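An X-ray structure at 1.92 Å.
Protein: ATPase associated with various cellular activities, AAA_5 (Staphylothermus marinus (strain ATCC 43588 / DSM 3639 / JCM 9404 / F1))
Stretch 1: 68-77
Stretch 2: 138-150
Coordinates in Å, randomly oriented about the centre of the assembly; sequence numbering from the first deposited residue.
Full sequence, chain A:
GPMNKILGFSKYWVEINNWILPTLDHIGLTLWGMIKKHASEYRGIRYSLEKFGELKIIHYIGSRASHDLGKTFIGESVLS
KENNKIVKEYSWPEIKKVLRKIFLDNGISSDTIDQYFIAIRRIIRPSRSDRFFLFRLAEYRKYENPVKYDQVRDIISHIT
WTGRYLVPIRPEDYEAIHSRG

Stretch 1 (68-77) DLGKTFIGES
Stretch 2 (138-150) AEYRKYENPVKYD

Six backbone hydrogen bonds define the contact, in which strand 72-77 runs antiparallel to strands 138-143 (152° between directions) and 146-148 (161°). Phe 73 and Val 147 form a reciprocal pair, Phe 73 N to Val 147 O at 2.8 Å and Val 147 N to Phe 73 O at 3.1 Å; Glu 76 and Arg 141 form another, Glu 76 N to Arg 141 O at 3.1 Å and Arg 141 N to Glu 76 O at 2.9 Å. Tyr 149 N donates to Lys 71 O (3.0 Å) and Tyr 143 N to Ile 74 O (2.7 Å).

The register places Thr 72 CA 4.3 Å from Lys 148 CA and Gly 75 CA 4.1 Å from Lys 142 CA, both non-hydrogen-bonded pairs. Between the two bridged segments, stretch 2 turns a corner at Glu 144 and Asn 145, while Ile 74 leaves extended geometry (phi/psi -103/-20). One water links the two stretches just before the corner, donating to Ile 74 O (2.7 Å) and Tyr 143 O (2.9 Å) and accepting from Lys 142 NZ (3.1 Å).

Tyr 143 (chi1 -68°, chi2 -40°) points toward stretch 1, and its OH donates to Glu 76 OE2 at 2.8 Å; Glu 76 reaches it with chi1 p and chi2 t. Gly 75 CA lies over the Tyr 143 ring, 3.8 Å from its centroid and 13° off the normal. Glycine suits this site (phi/psi 179/-176) because an ideal CB would come within 2.5 Å of both Tyr 140 OH and Arg 141 O.

Packing completes the 909 Å² buried between the stretches. Phe 73 (chi1 m) shares a face with Val 147 (chi1 t), CB to CB 4.1 Å, and its CB lies 4.2 Å from Tyr 143 CE2; both residues are buried, which suits their apolar side chains, whereas Lys 142 and Lys 148 are exposed, where charged ends can meet solvent. Leu 69 CD2 meets Pro 146 CG at 4.0 Å. Thr 72 OG1 donates to Leu 69 O (3.1 Å), satisfying a buried hydroxyl within its own stretch.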

# COMPACT_ATOMS: atom_id res chain seq x y z
N ASP A 68 17.95 6.56 -0.90
CA ASP A 68 17.85 7.75 -1.75
C ASP A 68 16.43 8.27 -1.91
O ASP A 68 16.25 9.46 -2.15
CB ASP A 68 18.42 7.45 -3.14
CG ASP A 68 19.93 7.18 -3.12
OD1 ASP A 68 20.65 7.83 -2.33
OD2 ASP A 68 20.38 6.30 -3.89
N LEU A 69 15.43 7.40 -1.78
CA LEU A 69 14.04 7.81 -1.89
C LEU A 69 13.32 7.77 -0.54
O LEU A 69 12.08 7.79 -0.49
CB LEU A 69 13.33 6.94 -2.93
CG LEU A 69 13.91 7.07 -4.35
CD1 LEU A 69 13.34 6.00 -5.30
CD2 LEU A 69 13.66 8.47 -4.94
N GLY A 70 14.07 7.75 0.56
CA GLY A 70 13.45 7.78 1.87
C GLY A 70 12.60 9.04 2.06
O GLY A 70 12.94 10.12 1.59
N LYS A 71 11.49 8.88 2.78
CA LYS A 71 10.57 9.98 3.06
C LYS A 71 10.19 10.73 1.78
O LYS A 71 10.39 11.93 1.65
CB LYS A 71 11.17 10.95 4.08
CG LYS A 71 11.23 10.40 5.50
CD LYS A 71 11.86 11.40 6.46
CE LYS A 71 11.21 11.33 7.83
NZ LYS A 71 9.78 11.72 7.73
N THR A 72 9.61 9.99 0.83
CA THR A 72 9.14 10.61 -0.41
C THR A 72 7.93 9.85 -0.91
O THR A 72 7.75 8.66 -0.65
CB THR A 72 10.25 10.66 -1.50
OG1 THR A 72 10.22 9.48 -2.30
CG2 THR A 72 11.61 10.74 -0.87
N PHE A 73 7.07 10.58 -1.61
CA PHE A 73 5.97 9.98 -2.34
C PHE A 73 6.48 9.74 -3.75
O PHE A 73 6.90 10.68 -4.43
CB PHE A 73 4.75 10.90 -2.32
CG PHE A 73 4.30 11.27 -0.94
CD1 PHE A 73 4.85 12.35 -0.30
CD2 PHE A 73 3.36 10.51 -0.29
CE1 PHE A 73 4.46 12.70 0.99
CE2 PHE A 73 2.95 10.86 1.02
CZ PHE A 73 3.52 11.93 1.65
N ILE A 74 6.44 8.49 -4.20
CA ILE A 74 7.11 8.14 -5.45
C ILE A 74 6.16 7.98 -6.64
O ILE A 74 6.62 8.05 -7.79
CB ILE A 74 7.98 6.87 -5.30
CG1 ILE A 74 7.13 5.64 -4.97
CG2 ILE A 74 9.12 7.12 -4.28
CD1 ILE A 74 7.95 4.34 -5.10
N GLY A 75 4.88 7.76 -6.41
CA GLY A 75 3.97 7.57 -7.53
C GLY A 75 2.58 7.28 -7.03
O GLY A 75 2.32 7.29 -5.82
N GLU A 76 1.68 7.01 -7.98
CA GLU A 76 0.31 6.71 -7.60
C GLU A 76 -0.29 5.68 -8.54
O GLU A 76 0.23 5.44 -9.63
CB GLU A 76 -0.54 7.99 -7.56
CG GLU A 76 -0.50 8.84 -8.82
CD GLU A 76 -1.48 9.99 -8.72
OE1 GLU A 76 -2.69 9.75 -8.99
OE2 GLU A 76 -1.04 11.09 -8.31
N SER A 77 -1.37 5.06 -8.09
CA SER A 77 -2.04 4.02 -8.84
C SER A 77 -3.53 4.08 -8.53
O SER A 77 -3.99 4.95 -7.78
CB SER A 77 -1.49 2.63 -8.50
OG SER A 77 -1.69 2.38 -7.14
N ALA A 138 -3.79 -1.02 -10.43
CA ALA A 138 -3.63 -0.82 -11.86
C ALA A 138 -3.10 0.58 -12.09
O ALA A 138 -3.31 1.47 -11.26
CB ALA A 138 -4.94 -0.96 -12.63
N GLU A 139 -2.40 0.75 -13.22
CA GLU A 139 -2.00 2.06 -13.76
C GLU A 139 -0.98 2.77 -12.90
O GLU A 139 -0.90 3.99 -12.95
CB GLU A 139 -3.22 2.98 -13.95
CG GLU A 139 -4.43 2.35 -14.69
CD GLU A 139 -5.71 3.23 -14.64
OE1 GLU A 139 -5.61 4.48 -14.56
OE2 GLU A 139 -6.83 2.66 -14.66
N TYR A 140 -0.18 2.05 -12.12
CA TYR A 140 0.89 2.70 -11.38
C TYR A 140 1.69 3.60 -12.31
O TYR A 140 2.04 3.21 -13.42
CB TYR A 140 1.84 1.69 -10.72
CG TYR A 140 2.96 2.41 -10.03
CD1 TYR A 140 2.74 3.09 -8.84
CD2 TYR A 140 4.24 2.44 -10.58
CE1 TYR A 140 3.75 3.78 -8.23
CE2 TYR A 140 5.25 3.15 -9.96
CZ TYR A 140 4.99 3.81 -8.80
OH TYR A 140 5.98 4.51 -8.16
N ARG A 141 1.99 4.81 -11.85
CA ARG A 141 2.89 5.67 -12.60
C ARG A 141 3.78 6.39 -11.61
O ARG A 141 3.31 6.97 -10.63
CB ARG A 141 2.10 6.65 -13.49
CG ARG A 141 2.86 7.15 -14.74
CD ARG A 141 3.17 6.06 -15.82
NE ARG A 141 1.96 5.49 -16.44
CZ ARG A 141 1.95 4.45 -17.28
NH1 ARG A 141 3.07 3.82 -17.64
NH2 ARG A 141 0.80 4.01 -17.78
N LYS A 142 5.06 6.33 -11.87
CA LYS A 142 6.08 6.93 -11.03
C LYS A 142 6.11 8.42 -11.27
O LYS A 142 6.08 8.86 -12.41
CB LYS A 142 7.44 6.30 -11.35
CG LYS A 142 8.63 6.83 -10.55
CD LYS A 142 9.98 6.31 -11.10
CE LYS A 142 11.19 6.89 -10.34
NZ LYS A 142 11.11 6.78 -8.85
N TYR A 143 6.20 9.20 -10.19
CA TYR A 143 6.35 10.64 -10.34
C TYR A 143 7.71 10.94 -10.97
O TYR A 143 8.73 10.38 -10.56
CB TYR A 143 6.24 11.37 -9.00
CG TYR A 143 4.84 11.35 -8.34
CD1 TYR A 143 3.69 11.49 -9.09
CD2 TYR A 143 4.70 11.19 -6.95
CE1 TYR A 143 2.43 11.46 -8.50
CE2 TYR A 143 3.46 11.18 -6.35
CZ TYR A 143 2.32 11.32 -7.12
OH TYR A 143 1.07 11.29 -6.51
N GLU A 144 7.73 11.87 -11.92
CA GLU A 144 9.00 12.22 -12.54
C GLU A 144 9.86 13.08 -11.62
O GLU A 144 11.08 13.03 -11.70
CB GLU A 144 8.74 12.91 -13.87
CG GLU A 144 8.12 11.92 -14.85
CD GLU A 144 8.40 12.25 -16.31
OE1 GLU A 144 8.86 13.39 -16.56
OE2 GLU A 144 8.14 11.39 -17.18
N ASN A 145 9.25 13.85 -10.73
CA ASN A 145 9.99 14.40 -9.60
C ASN A 145 9.44 13.78 -8.33
O ASN A 145 8.29 14.05 -7.97
CB ASN A 145 9.89 15.93 -9.53
CG ASN A 145 9.86 16.60 -10.89
OD1 ASN A 145 8.81 17.10 -11.35
ND2 ASN A 145 11.01 16.63 -11.54
N PRO A 146 10.20 12.95 -7.61
CA PRO A 146 9.71 12.44 -6.32
C PRO A 146 9.31 13.59 -5.40
O PRO A 146 10.01 14.60 -5.28
CB PRO A 146 10.89 11.64 -5.77
CG PRO A 146 11.68 11.26 -7.01
CD PRO A 146 11.52 12.42 -7.96
N VAL A 147 8.15 13.45 -4.78
CA VAL A 147 7.67 14.47 -3.86
C VAL A 147 8.26 14.18 -2.48
O VAL A 147 7.85 13.23 -1.80
CB VAL A 147 6.14 14.50 -3.83
CG1 VAL A 147 5.68 15.61 -2.95
CG2 VAL A 147 5.59 14.70 -5.23
N LYS A 148 9.20 15.00 -2.05
CA LYS A 148 9.81 14.84 -0.73
C LYS A 148 8.79 15.24 0.33
O LYS A 148 7.98 16.15 0.12
CB LYS A 148 11.09 15.68 -0.60
CG LYS A 148 12.24 15.37 -1.60
CD LYS A 148 13.28 14.39 -1.01
CE LYS A 148 14.23 13.78 -2.07
NZ LYS A 148 15.32 14.71 -2.54
N TYR A 149 8.82 14.52 1.45
CA TYR A 149 7.94 14.82 2.58
C TYR A 149 8.02 16.29 2.98
O TYR A 149 7.00 16.94 3.24
CB TYR A 149 8.33 13.92 3.75
CG TYR A 149 7.70 14.31 5.07
CD1 TYR A 149 6.33 14.37 5.22
CD2 TYR A 149 8.50 14.63 6.16
CE1 TYR A 149 5.76 14.74 6.43
CE2 TYR A 149 7.95 14.99 7.38
CZ TYR A 149 6.58 15.05 7.51
OH TYR A 149 6.01 15.42 8.72
N ASP A 150 9.24 16.83 3.04
CA ASP A 150 9.42 18.22 3.45
C ASP A 150 8.63 19.19 2.57
O ASP A 150 8.29 20.29 3.03
CB ASP A 150 10.91 18.57 3.43
CG ASP A 150 11.19 19.88 4.12
OD1 ASP A 150 11.02 19.96 5.36
OD2 ASP A 150 11.58 20.84 3.41
O HOH W 1 9.19 9.00 -8.00